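Chaperone CupB2 (Pseudomonas aeruginosa, PDB 3Q48) probably acts as a periplasmic folding chaperone in fimbria assembly, built from two immunoglobulin-like domains of the PapD type. Local coordinates at residues A[64-69]-A[74-79]; A[143-148]-A[233-238]; A[37-42]-A[99-104]. All coordinates share one frame; numbering follows the deposited sequence.

Contact 1 (A[64-69]-A[74-79]); sequences IDDGRQ and EELQVP
Val78 and Ile64 form the inner, apolar end of this contact, where the chain turns from strand 58-65 toward strand 80-89. Their CG2 methyls lie 3.9 Å apart, and Val78 CG2 also rests 3.6 Å from Ile64 O. Val78 CG1 takes the position opposite the carbonyl carbon (chi1 -54°), and this brings it against Asp66 CB. Ile64 continues inward onto Leu116 and Phe80, tying the turn to the interior of the N-terminal domain.

The tight part is Leu76, at the close of a 3-10 turn, which spreads its two methyls: CD1 leans on Asp65 CB at 3.8 Å and on Asp66 OD1 at 3.2 Å, while CD2 sits over one face of the Arg68 guanidinium, 3.3 Å from NE. Beyond CD2 lies the solvent side, where exposed Arg68 also touches a crystal neighbour, which may influence its pose.

The first segment is shaped from within: Asp65 OD1 accepts from Gly67 N at 2.8 Å through its anti lone pair, an Asx turn, while Asp65 OD2 is taken by Arg139 and Asn117. The contact across the segments is van der Waals, which implies that shape fit joins them; the polar bonds of Asp65 serve its own turn and the neighbouring strands, not the opposite segment.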
ATOM      1  N   ILE A  64       4.480 -10.263   8.634  1.00 27.41           N
ATOM      2  CA  ILE A  64       4.991  -9.330   7.650  1.00 26.52           C
ATOM      3  C   ILE A  64       6.017  -9.944   6.726  1.00 27.77           C
ATOM      4  O   ILE A  64       6.922 -10.666   7.172  1.00 28.92           O
ATOM      5  CB  ILE A  64       5.568  -8.075   8.359  1.00 27.13           C
ATOM      6  CG1 ILE A  64       4.396  -7.244   8.937  1.00 24.95           C
ATOM      7  CG2 ILE A  64       6.340  -7.217   7.408  1.00 24.86           C
ATOM      8  CD1 ILE A  64       4.720  -6.673  10.171  1.00 19.07           C
ATOM      9  N   ASP A  65       5.877  -9.667   5.433  1.00 26.75           N
ATOM     10  CA  ASP A  65       6.918 -10.045   4.507  1.00 28.03           C
ATOM     11  C   ASP A  65       7.436  -8.839   3.698  1.00 28.19           C
ATOM     12  O   ASP A  65       6.955  -7.739   3.891  1.00 27.75           O
ATOM     13  CB  ASP A  65       6.501 -11.263   3.671  1.00 28.22           C
ATOM     14  CG  ASP A  65       5.474 -10.942   2.613  1.00 27.99           C
ATOM     15  OD1 ASP A  65       5.772 -10.153   1.695  1.00 27.81           O
ATOM     16  OD2 ASP A  65       4.379 -11.530   2.672  1.00 27.52           O
ATOM     17  N   ASP A  66       8.449  -9.034   2.856  1.00 29.27           N
ATOM     18  CA  ASP A  66       9.084  -7.912   2.155  1.00 30.32           C
ATOM     19  C   ASP A  66       8.776  -7.976   0.686  1.00 30.46           C
ATOM     20  O   ASP A  66       9.452  -7.330  -0.091  1.00 31.76           O
ATOM     21  CB  ASP A  66      10.604  -7.929   2.346  1.00 31.30           C
ATOM     22  CG  ASP A  66      11.261  -9.205   1.753  1.00 33.94           C
ATOM     23  OD1 ASP A  66      10.533 -10.063   1.181  1.00 34.25           O
ATOM     24  OD2 ASP A  66      12.499  -9.356   1.864  1.00 36.74           O
ATOM     25  N   GLY A  67       7.778  -8.782   0.323  1.00 31.38           N
ATOM     26  CA  GLY A  67       7.247  -8.930  -1.055  1.00 32.56           C
ATOM     27  C   GLY A  67       7.302 -10.366  -1.578  1.00 35.00           C
ATOM     28  O   GLY A  67       6.539 -10.754  -2.467  1.00 35.92           O
ATOM     29  N   ARG A  68       8.241 -11.151  -1.049  1.00 36.95           N
ATOM     30  CA  ARG A  68       8.316 -12.594  -1.291  1.00 39.09           C
ATOM     31  C   ARG A  68       7.236 -13.327  -0.476  1.00 39.63           C
ATOM     32  O   ARG A  68       7.260 -13.288   0.764  1.00 39.80           O
ATOM     33  CB  ARG A  68       9.690 -13.108  -0.876  1.00 39.70           C
ATOM     34  CG  ARG A  68      10.819 -12.334  -1.432  1.00 42.36           C
ATOM     35  CD  ARG A  68      12.070 -13.196  -1.493  1.00 50.20           C
ATOM     36  NE  ARG A  68      13.026 -12.936  -0.407  1.00 56.58           N
ATOM     37  CZ  ARG A  68      14.122 -13.679  -0.180  1.00 63.03           C
ATOM     38  NH1 ARG A  68      14.397 -14.743  -0.943  1.00 64.43           N
ATOM     39  NH2 ARG A  68      14.947 -13.379   0.825  1.00 65.26           N
ATOM     40  N   GLN A  69       6.303 -13.990  -1.161  1.00 40.66           N
ATOM     41  CA  GLN A  69       5.185 -14.714  -0.510  1.00 41.25           C
ATOM     42  C   GLN A  69       5.368 -16.195  -0.657  1.00 43.07           C
ATOM     43  O   GLN A  69       4.472 -16.992  -0.346  1.00 43.67           O
ATOM     44  CB  GLN A  69       3.877 -14.421  -1.211  1.00 40.26           C
ATOM     45  CG  GLN A  69       3.633 -12.982  -1.511  1.00 40.57           C
ATOM     46  CD  GLN A  69       2.233 -12.814  -1.950  1.00 40.34           C
ATOM     47  OE1 GLN A  69       1.345 -13.493  -1.419  1.00 44.63           O
ATOM     48  NE2 GLN A  69       1.999 -11.949  -2.931  1.00 35.77           N
ATOM     49  N   GLU A  74       9.845 -16.275   8.288  1.00 46.18           N
ATOM     50  CA  GLU A  74      10.942 -16.136   9.250  1.00 49.37           C
ATOM     51  C   GLU A  74      12.312 -15.942   8.591  1.00 50.69           C
ATOM     52  O   GLU A  74      13.163 -15.203   9.091  1.00 51.22           O
ATOM     53  CB  GLU A  74      11.003 -17.350  10.185  1.00 50.95           C
ATOM     54  CG  GLU A  74       9.726 -17.593  10.995  1.00 54.41           C
ATOM     55  CD  GLU A  74       9.673 -16.818  12.316  1.00 60.27           C
ATOM     56  OE1 GLU A  74       9.513 -15.561  12.289  1.00 60.76           O
ATOM     57  OE2 GLU A  74       9.760 -17.490  13.386  1.00 64.00           O
ATOM     58  N   GLU A  75      12.486 -16.584   7.447  1.00 51.62           N
ATOM     59  CA  GLU A  75      13.756 -16.627   6.751  1.00 53.54           C
ATOM     60  C   GLU A  75      14.078 -15.351   5.954  1.00 52.64           C
ATOM     61  O   GLU A  75      15.170 -15.203   5.391  1.00 54.01           O
ATOM     62  CB  GLU A  75      13.800 -17.923   5.903  1.00 55.08           C
ATOM     63  CG  GLU A  75      13.982 -19.205   6.838  1.00 58.73           C
ATOM     64  CD  GLU A  75      13.427 -20.544   6.284  1.00 62.16           C
ATOM     65  OE1 GLU A  75      13.449 -20.782   5.035  1.00 62.97           O
ATOM     66  OE2 GLU A  75      12.986 -21.369   7.132  1.00 61.87           O
ATOM     67  N   LEU A  76      13.122 -14.427   5.917  1.00 51.06           N
ATOM     68  CA  LEU A  76      13.315 -13.121   5.272  1.00 49.63           C
ATOM     69  C   LEU A  76      13.927 -12.103   6.245  1.00 49.66           C
ATOM     70  O   LEU A  76      14.445 -11.078   5.816  1.00 49.56           O
ATOM     71  CB  LEU A  76      11.986 -12.589   4.735  1.00 47.83           C
ATOM     72  CG  LEU A  76      11.186 -13.420   3.733  1.00 47.35           C
ATOM     73  CD1 LEU A  76      10.076 -12.586   3.176  1.00 44.84           C
ATOM     74  CD2 LEU A  76      12.082 -13.935   2.606  1.00 49.92           C
ATOM     75  N   GLN A  77      13.838 -12.391   7.550  1.00 49.96           N
ATOM     76  CA  GLN A  77      14.359 -11.538   8.607  1.00 50.14           C
ATOM     77  C   GLN A  77      13.968 -10.077   8.384  1.00 47.81           C
ATOM     78  O   GLN A  77      14.815  -9.199   8.441  1.00 49.39           O
ATOM     79  CB  GLN A  77      15.882 -11.694   8.718  1.00 52.41           C
ATOM     80  CG  GLN A  77      16.356 -13.120   9.116  1.00 58.84           C
ATOM     81  CD  GLN A  77      16.896 -13.212  10.555  1.00 65.56           C
ATOM     82  OE1 GLN A  77      16.325 -13.902  11.418  1.00 67.18           O
ATOM     83  NE2 GLN A  77      18.015 -12.526  10.810  1.00 67.86           N
ATOM     84  N   VAL A  78      12.689  -9.820   8.105  1.00 44.60           N
ATOM     85  CA  VAL A  78      12.201  -8.458   8.011  1.00 41.16           C
ATOM     86  C   VAL A  78      12.244  -7.848   9.403  1.00 40.27           C
ATOM     87  O   VAL A  78      12.006  -8.562  10.395  1.00 39.65           O
ATOM     88  CB  VAL A  78      10.781  -8.372   7.441  1.00 39.67           C
ATOM     89  CG1 VAL A  78      10.711  -9.088   6.102  1.00 40.11           C
ATOM     90  CG2 VAL A  78       9.757  -8.896   8.433  1.00 38.66           C
ATOM     91  N   PRO A  79      12.545  -6.532   9.489  1.00 39.02           N
ATOM     92  CA  PRO A  79      12.708  -5.867  10.772  1.00 39.20           C
ATOM     93  C   PRO A  79      11.396  -5.508  11.464  1.00 37.81           C
ATOM     94  O   PRO A  79      11.348  -4.556  12.215  1.00 37.70           O
ATOM     95  CB  PRO A  79      13.447  -4.586  10.396  1.00 38.90           C
ATOM     96  CG  PRO A  79      12.921  -4.252   9.085  1.00 38.37           C
ATOM     97  CD  PRO A  79      12.618  -5.564   8.385  1.00 38.67           C
TER

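Contact 2 (A[143-148]-A[233-238])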
ATOM      1  N   PHE A 143       4.160   0.953   4.669  1.00 23.60           N
ATOM      2  CA  PHE A 143       5.131   1.956   4.269  1.00 23.61           C
ATOM      3  C   PHE A 143       6.003   2.406   5.460  1.00 23.94           C
ATOM      4  O   PHE A 143       5.550   3.093   6.379  1.00 24.09           O
ATOM      5  CB  PHE A 143       4.442   3.184   3.635  1.00 23.10           C
ATOM      6  CG  PHE A 143       3.548   2.855   2.457  1.00 20.88           C
ATOM      7  CD1 PHE A 143       4.086   2.531   1.219  1.00 20.08           C
ATOM      8  CD2 PHE A 143       2.166   2.909   2.590  1.00 17.41           C
ATOM      9  CE1 PHE A 143       3.242   2.234   0.115  1.00 17.98           C
ATOM     10  CE2 PHE A 143       1.309   2.631   1.508  1.00 15.88           C
ATOM     11  CZ  PHE A 143       1.831   2.311   0.283  1.00 19.18           C
ATOM     12  N   PHE A 144       7.268   2.013   5.444  1.00 24.62           N
ATOM     13  CA  PHE A 144       8.193   2.572   6.420  1.00 25.13           C
ATOM     14  C   PHE A 144       8.638   3.908   5.883  1.00 26.03           C
ATOM     15  O   PHE A 144       9.167   3.975   4.753  1.00 25.86           O
ATOM     16  CB  PHE A 144       9.411   1.722   6.576  1.00 25.44           C
ATOM     17  CG  PHE A 144      10.329   2.237   7.581  1.00 25.71           C
ATOM     18  CD1 PHE A 144      10.059   2.029   8.944  1.00 26.12           C
ATOM     19  CD2 PHE A 144      11.456   2.965   7.195  1.00 26.75           C
ATOM     20  CE1 PHE A 144      10.940   2.507   9.949  1.00 28.48           C
ATOM     21  CE2 PHE A 144      12.357   3.493   8.196  1.00 30.89           C
ATOM     22  CZ  PHE A 144      12.089   3.259   9.577  1.00 29.55           C
ATOM     23  N   ARG A 145       8.420   4.954   6.693  1.00 26.13           N
ATOM     24  CA  ARG A 145       8.643   6.315   6.268  1.00 27.10           C
ATOM     25  C   ARG A 145       9.659   7.082   7.158  1.00 28.71           C
ATOM     26  O   ARG A 145       9.341   7.456   8.314  1.00 29.22           O
ATOM     27  CB  ARG A 145       7.318   7.046   6.174  1.00 26.23           C
ATOM     28  CG  ARG A 145       7.423   8.419   5.590  1.00 26.57           C
ATOM     29  CD  ARG A 145       6.046   9.028   5.539  1.00 28.13           C
ATOM     30  NE  ARG A 145       5.195   8.353   4.553  1.00 26.77           N
ATOM     31  CZ  ARG A 145       3.866   8.483   4.495  1.00 23.86           C
ATOM     32  NH1 ARG A 145       3.227   9.263   5.389  1.00 19.45           N
ATOM     33  NH2 ARG A 145       3.186   7.852   3.530  1.00 19.54           N
ATOM     34  N   PRO A 146      10.877   7.306   6.628  1.00 29.38           N
ATOM     35  CA  PRO A 146      11.834   8.126   7.380  1.00 31.26           C
ATOM     36  C   PRO A 146      11.242   9.515   7.752  1.00 33.13           C
ATOM     37  O   PRO A 146      10.481  10.153   6.939  1.00 32.64           O
ATOM     38  CB  PRO A 146      13.040   8.276   6.419  1.00 31.14           C
ATOM     39  CG  PRO A 146      12.996   7.035   5.546  1.00 31.87           C
ATOM     40  CD  PRO A 146      11.450   6.731   5.389  1.00 29.40           C
ATOM     41  N   SER A 147      11.622   9.988   8.951  1.00 34.81           N
ATOM     42  CA  SER A 147      11.104  11.220   9.557  1.00 36.15           C
ATOM     43  C   SER A 147      11.168  12.445   8.689  1.00 37.95           C
ATOM     44  O   SER A 147      10.214  13.218   8.613  1.00 39.07           O
ATOM     45  CB  SER A 147      11.838  11.489  10.850  1.00 36.74           C
ATOM     46  OG  SER A 147      11.719  10.329  11.632  1.00 35.68           O
ATOM     47  N   GLN A 148      12.285  12.630   8.009  1.00 40.04           N
ATOM     48  CA  GLN A 148      12.424  13.823   7.195  1.00 41.61           C
ATOM     49  C   GLN A 148      11.531  13.844   5.936  1.00 39.88           C
ATOM     50  O   GLN A 148      11.587  14.811   5.187  1.00 41.26           O
ATOM     51  CB  GLN A 148      13.921  14.178   6.962  1.00 43.84           C
ATOM     52  CG  GLN A 148      14.597  13.703   5.668  1.00 47.05           C
ATOM     53  CD  GLN A 148      14.748  12.200   5.539  1.00 51.36           C
ATOM     54  OE1 GLN A 148      14.621  11.435   6.505  1.00 52.99           O
ATOM     55  NE2 GLN A 148      15.021  11.764   4.317  1.00 55.15           N
ATOM     56  N   ILE A 233      -4.415   6.857  -3.671  1.00 22.39           N
ATOM     57  CA  ILE A 233      -4.825   6.515  -2.334  1.00 20.41           C
ATOM     58  C   ILE A 233      -3.892   7.161  -1.319  1.00 21.35           C
ATOM     59  O   ILE A 233      -2.674   6.941  -1.340  1.00 21.99           O
ATOM     60  CB  ILE A 233      -4.853   4.982  -2.178  1.00 19.54           C
ATOM     61  CG1 ILE A 233      -5.839   4.384  -3.178  1.00 19.98           C
ATOM     62  CG2 ILE A 233      -5.313   4.549  -0.751  1.00 18.16           C
ATOM     63  CD1 ILE A 233      -5.488   2.984  -3.696  1.00 18.93           C
ATOM     64  N   ASN A 234      -4.444   7.955  -0.409  1.00 21.76           N
ATOM     65  CA  ASN A 234      -3.645   8.608   0.604  1.00 21.55           C
ATOM     66  C   ASN A 234      -3.356   7.648   1.755  1.00 22.63           C
ATOM     67  O   ASN A 234      -3.763   6.511   1.708  1.00 21.82           O
ATOM     68  CB  ASN A 234      -4.329   9.923   1.063  1.00 21.84           C
ATOM     69  CG  ASN A 234      -5.683   9.707   1.771  1.00 23.03           C
ATOM     70  OD1 ASN A 234      -5.956   8.655   2.339  1.00 25.56           O
ATOM     71  ND2 ASN A 234      -6.538  10.729   1.736  1.00 24.20           N
ATOM     72  N   ASP A 235      -2.679   8.129   2.804  1.00 26.09           N
ATOM     73  CA  ASP A 235      -2.276   7.350   3.995  1.00 27.84           C
ATOM     74  C   ASP A 235      -3.452   6.708   4.718  1.00 29.18           C
ATOM     75  O   ASP A 235      -3.282   5.655   5.343  1.00 27.68           O
ATOM     76  CB  ASP A 235      -1.559   8.273   4.996  1.00 28.41           C
ATOM     77  CG  ASP A 235      -0.075   8.525   4.646  1.00 29.95           C
ATOM     78  OD1 ASP A 235       0.470   8.015   3.617  1.00 28.04           O
ATOM     79  OD2 ASP A 235       0.558   9.250   5.448  1.00 32.78           O
ATOM     80  N   TYR A 236      -4.630   7.348   4.615  1.00 30.63           N
ATOM     81  CA  TYR A 236      -5.860   6.915   5.337  1.00 32.22           C
ATOM     82  C   TYR A 236      -6.875   6.205   4.471  1.00 31.41           C
ATOM     83  O   TYR A 236      -7.987   5.943   4.910  1.00 31.68           O
ATOM     84  CB  TYR A 236      -6.553   8.097   6.064  1.00 33.54           C
ATOM     85  CG  TYR A 236      -5.554   9.001   6.758  1.00 39.59           C
ATOM     86  CD1 TYR A 236      -4.897   8.569   7.931  1.00 44.90           C
ATOM     87  CD2 TYR A 236      -5.212  10.254   6.229  1.00 43.53           C
ATOM     88  CE1 TYR A 236      -3.950   9.364   8.582  1.00 45.47           C
ATOM     89  CE2 TYR A 236      -4.249  11.063   6.871  1.00 46.59           C
ATOM     90  CZ  TYR A 236      -3.625  10.599   8.057  1.00 47.17           C
ATOM     91  OH  TYR A 236      -2.691  11.370   8.735  1.00 49.59           O
ATOM     92  N   GLY A 237      -6.506   5.872   3.242  1.00 31.33           N
ATOM     93  CA  GLY A 237      -7.409   5.097   2.375  1.00 30.82           C
ATOM     94  C   GLY A 237      -8.336   5.989   1.559  1.00 31.54           C
ATOM     95  O   GLY A 237      -9.094   5.490   0.728  1.00 31.97           O
ATOM     96  N   GLY A 238      -8.270   7.306   1.776  1.00 31.17           N
ATOM     97  CA  GLY A 238      -9.014   8.263   0.945  1.00 31.01           C
ATOM     98  C   GLY A 238      -8.363   8.462  -0.414  1.00 30.92           C
ATOM     99  O   GLY A 238      -7.245   7.965  -0.694  1.00 31.09           O
TER
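Arg145 NH1 donates to Asp235 OD2 over 2.7 Å, nearly straight at 169°, and NH2 reaches Asp235 OD1 at the same 2.7 Å. The result is an end-on bidentate salt bridge between the two immunoglobulin-like domains of a PapD-type chaperone, since Arg145 ends strand 136-145 of the N-terminal domain and Asp235 lies in the loop between strands 227-233 and 239-245.

The flat groups meet edge to edge, from opposite directions, with their planes 22° apart. OD2 is used through its syn lone pair; OD1 is also met on the syn side, though somewhat out of the carboxylate plane. Arg145 extends with CG opposite its backbone N (chi1 -173°) and bends at chi3, which carries the guanidinium end to the carboxylate. Its NE pairs with Glu111, so the cation lies between two acids, which would be expected to keep it charged. A Glu-Arg-Asp network of this kind at the domain interface is well known in pilus chaperones, where it is thought to help set the relative orientation of the domains.

Asp235 is presented by a type I turn from Asn234 to Gly237, closed by Gly237 N to Asn234 O at 3.2 Å. Val38 of strand 36-40 packs against the carboxylate carbon, while Asp235 CB lies over the centre of one face of the Tyr236 ring. The side chain of Asn234 braces the same turn as an Asx turn: its OD1 accepts from Tyr236 N at 2.9 Å, with the donor standing above the carbonyl plane.

Contact 3 (A[37-42]-A[99-104]); sequences VVFPAS and IAYLKA
Val37 opens the contact by setting CG1 4.2 Å from Ile99 CD1, a packing pair across the interior of the immunoglobulin-like sandwich of the N-terminal domain. Strands 37-40 and 99-101 are not sheet neighbours: their axes come no closer than 9.4 Å and run at 33° to each other, a spacing filled by side chains.

Phe39, two residues on, carries most of the first segment's share of the packing. With CG opposite the backbone N (chi1 -163°), its ring is directed at the second strand. The ring turns its edge to Ile99 O, CE1 lying 3.4 Å from it, near the ring plane, as a CH···O approach would be, and CE1 has Ile99 CG2 at 4.1 Å. The far end of the ring, CZ, meets Tyr101 CB at 3.4 Å, and the two side chains cross at a slant. Phe80 adds its ring to those of Phe39 and Tyr101, and Phe144 touches both as well, so that the pair belongs to a larger aromatic cluster.

Beyond Tyr101, where strand 93-101 ends, the chain curls round its phenol: Lys103 N lies above the centre of one ring face, and Tyr101 OH donates to Ala104 O at 2.6 Å, in the carbonyl plane and on a lone pair.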
ATOM      1  N   VAL A  37      -0.787   0.382   6.140  1.00 27.34           N
ATOM      2  CA  VAL A  37      -0.137   0.811   7.391  1.00 27.40           C
ATOM      3  C   VAL A  37       1.037   1.791   7.115  1.00 27.92           C
ATOM      4  O   VAL A  37       1.908   1.499   6.311  1.00 28.28           O
ATOM      5  CB  VAL A  37       0.357  -0.405   8.211  1.00 27.60           C
ATOM      6  CG1 VAL A  37       1.110   0.051   9.414  1.00 28.41           C
ATOM      7  CG2 VAL A  37      -0.851  -1.363   8.601  1.00 26.89           C
ATOM      8  N   VAL A  38       1.053   2.952   7.768  1.00 27.34           N
ATOM      9  CA  VAL A  38       2.170   3.840   7.639  1.00 27.04           C
ATOM     10  C   VAL A  38       2.993   3.708   8.890  1.00 28.10           C
ATOM     11  O   VAL A  38       2.478   3.834  10.017  1.00 28.15           O
ATOM     12  CB  VAL A  38       1.732   5.280   7.430  1.00 27.59           C
ATOM     13  CG1 VAL A  38       2.947   6.195   7.370  1.00 28.77           C
ATOM     14  CG2 VAL A  38       0.946   5.396   6.109  1.00 26.41           C
ATOM     15  N   PHE A  39       4.275   3.413   8.705  1.00 28.07           N
ATOM     16  CA  PHE A  39       5.099   3.238   9.844  1.00 28.82           C
ATOM     17  C   PHE A  39       6.106   4.357   9.838  1.00 30.34           C
ATOM     18  O   PHE A  39       7.031   4.347   9.026  1.00 32.04           O
ATOM     19  CB  PHE A  39       5.772   1.872   9.873  1.00 27.66           C
ATOM     20  CG  PHE A  39       6.291   1.521  11.210  1.00 25.72           C
ATOM     21  CD1 PHE A  39       5.718   0.487  11.931  1.00 22.71           C
ATOM     22  CD2 PHE A  39       7.366   2.258  11.781  1.00 26.21           C
ATOM     23  CE1 PHE A  39       6.182   0.158  13.237  1.00 22.92           C
ATOM     24  CE2 PHE A  39       7.865   1.943  13.092  1.00 24.40           C
ATOM     25  CZ  PHE A  39       7.236   0.886  13.821  1.00 24.18           C
ATOM     26  N   PRO A  40       5.936   5.320  10.754  1.00 31.23           N
ATOM     27  CA  PRO A  40       6.844   6.478  10.828  1.00 31.70           C
ATOM     28  C   PRO A  40       8.108   6.118  11.619  1.00 32.68           C
ATOM     29  O   PRO A  40       8.009   5.561  12.726  1.00 31.63           O
ATOM     30  CB  PRO A  40       5.999   7.551  11.533  1.00 31.76           C
ATOM     31  CG  PRO A  40       4.707   6.802  12.074  1.00 31.78           C
ATOM     32  CD  PRO A  40       4.945   5.314  11.851  1.00 30.77           C
ATOM     33  N   ALA A  41       9.276   6.394  11.023  1.00 33.71           N
ATOM     34  CA  ALA A  41      10.587   6.062  11.632  1.00 36.38           C
ATOM     35  C   ALA A  41      10.743   6.465  13.109  1.00 38.29           C
ATOM     36  O   ALA A  41      11.444   5.781  13.867  1.00 38.92           O
ATOM     37  CB  ALA A  41      11.759   6.635  10.804  1.00 36.17           C
ATOM     38  N   SER A  42      10.111   7.570  13.518  1.00 39.80           N
ATOM     39  CA  SER A  42      10.221   8.001  14.913  1.00 42.66           C
ATOM     40  C   SER A  42       9.583   7.009  15.899  1.00 43.43           C
ATOM     41  O   SER A  42       9.961   6.992  17.061  1.00 44.81           O
ATOM     42  CB  SER A  42       9.644   9.401  15.107  1.00 42.85           C
ATOM     43  OG  SER A  42       8.232   9.409  14.977  1.00 43.97           O
ATOM     44  N   ILE A  99       2.372  -3.753  15.757  1.00 28.26           N
ATOM     45  CA  ILE A  99       3.569  -3.813  14.873  1.00 28.52           C
ATOM     46  C   ILE A  99       4.775  -3.043  15.427  1.00 28.93           C
ATOM     47  O   ILE A  99       4.704  -1.830  15.588  1.00 28.86           O
ATOM     48  CB  ILE A  99       3.228  -3.315  13.489  1.00 27.41           C
ATOM     49  CG1 ILE A  99       2.003  -4.098  12.968  1.00 27.49           C
ATOM     50  CG2 ILE A  99       4.467  -3.461  12.570  1.00 29.71           C
ATOM     51  CD1 ILE A  99       1.375  -3.514  11.703  1.00 27.64           C
ATOM     52  N   ALA A 100       5.861  -3.762  15.733  1.00 30.14           N
ATOM     53  CA  ALA A 100       7.134  -3.179  16.286  1.00 31.46           C
ATOM     54  C   ALA A 100       8.300  -3.227  15.315  1.00 32.20           C
ATOM     55  O   ALA A 100       8.529  -4.245  14.699  1.00 31.15           O
ATOM     56  CB  ALA A 100       7.543  -3.868  17.592  1.00 32.07           C
ATOM     57  N   TYR A 101       9.030  -2.117  15.203  1.00 34.23           N
ATOM     58  CA  TYR A 101      10.208  -2.024  14.350  1.00 36.80           C
ATOM     59  C   TYR A 101      11.467  -2.378  15.103  1.00 40.67           C
ATOM     60  O   TYR A 101      11.723  -1.788  16.144  1.00 42.23           O
ATOM     61  CB  TYR A 101      10.346  -0.587  13.857  1.00 35.92           C
ATOM     62  CG  TYR A 101      11.573  -0.285  13.010  1.00 34.44           C
ATOM     63  CD1 TYR A 101      11.989  -1.155  11.983  1.00 33.10           C
ATOM     64  CD2 TYR A 101      12.298   0.890  13.208  1.00 31.81           C
ATOM     65  CE1 TYR A 101      13.126  -0.851  11.207  1.00 33.33           C
ATOM     66  CE2 TYR A 101      13.401   1.203  12.445  1.00 31.03           C
ATOM     67  CZ  TYR A 101      13.826   0.342  11.455  1.00 33.97           C
ATOM     68  OH  TYR A 101      14.930   0.674  10.691  1.00 33.32           O
ATOM     69  N   LEU A 102      12.267  -3.310  14.591  1.00 44.61           N
ATOM     70  CA  LEU A 102      13.632  -3.501  15.146  1.00 50.05           C
ATOM     71  C   LEU A 102      14.692  -2.683  14.387  1.00 52.25           C
ATOM     72  O   LEU A 102      15.132  -3.089  13.293  1.00 53.15           O
ATOM     73  CB  LEU A 102      14.068  -4.969  15.177  1.00 50.93           C
ATOM     74  CG  LEU A 102      15.547  -5.121  15.603  1.00 56.35           C
ATOM     75  CD1 LEU A 102      15.741  -4.839  17.120  1.00 58.88           C
ATOM     76  CD2 LEU A 102      16.203  -6.496  15.195  1.00 59.91           C
ATOM     77  N   LYS A 103      15.098  -1.548  14.965  1.00 54.26           N
ATOM     78  CA  LYS A 103      16.092  -0.670  14.337  1.00 56.12           C
ATOM     79  C   LYS A 103      17.070  -1.457  13.433  1.00 56.48           C
ATOM     80  O   LYS A 103      17.975  -2.153  13.907  1.00 57.63           O
ATOM     81  CB  LYS A 103      16.836   0.125  15.411  1.00 57.87           C
ATOM     82  CG  LYS A 103      17.987   0.998  14.878  1.00 62.23           C
ATOM     83  CD  LYS A 103      17.569   2.453  14.559  1.00 66.30           C
ATOM     84  CE  LYS A 103      18.766   3.276  14.040  1.00 69.52           C
ATOM     85  NZ  LYS A 103      19.385   2.644  12.815  1.00 71.35           N
ATOM     86  N   ALA A 104      16.834  -1.375  12.132  1.00 55.41           N
ATOM     87  CA  ALA A 104      17.661  -2.064  11.149  1.00 55.57           C
ATOM     88  C   ALA A 104      17.935  -1.134   9.956  1.00 54.58           C
ATOM     89  O   ALA A 104      17.130  -0.271   9.660  1.00 54.07           O
ATOM     90  CB  ALA A 104      16.975  -3.367  10.689  1.00 54.86           C
TER

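How the contacts relate
Contact 3 joins segments 57 residues apart within the N-terminal domain, and contact 1 falls between them in sequence; contact 2 opens later and reaches into the C-terminal domain. Centres of contacts 1 and 3 are 14 Å apart and they meet directly, with Pro79 O 2.8 Å from Leu102 N, a probable hydrogen bond. Contacts 2 and 3, centres 12 Å apart, sit on the neighbouring strands 136-145 (contact 2) and 36-40 (contact 3) of one sheet, where Arg145 N probably bonds to Phe39 O at 2.8 Å. Contacts 1 and 2 do not touch, their nearest atoms being about 7 Å apart. Contact 3 thus links the turn of contact 1, through the domain's interior, to the interdomain bridge.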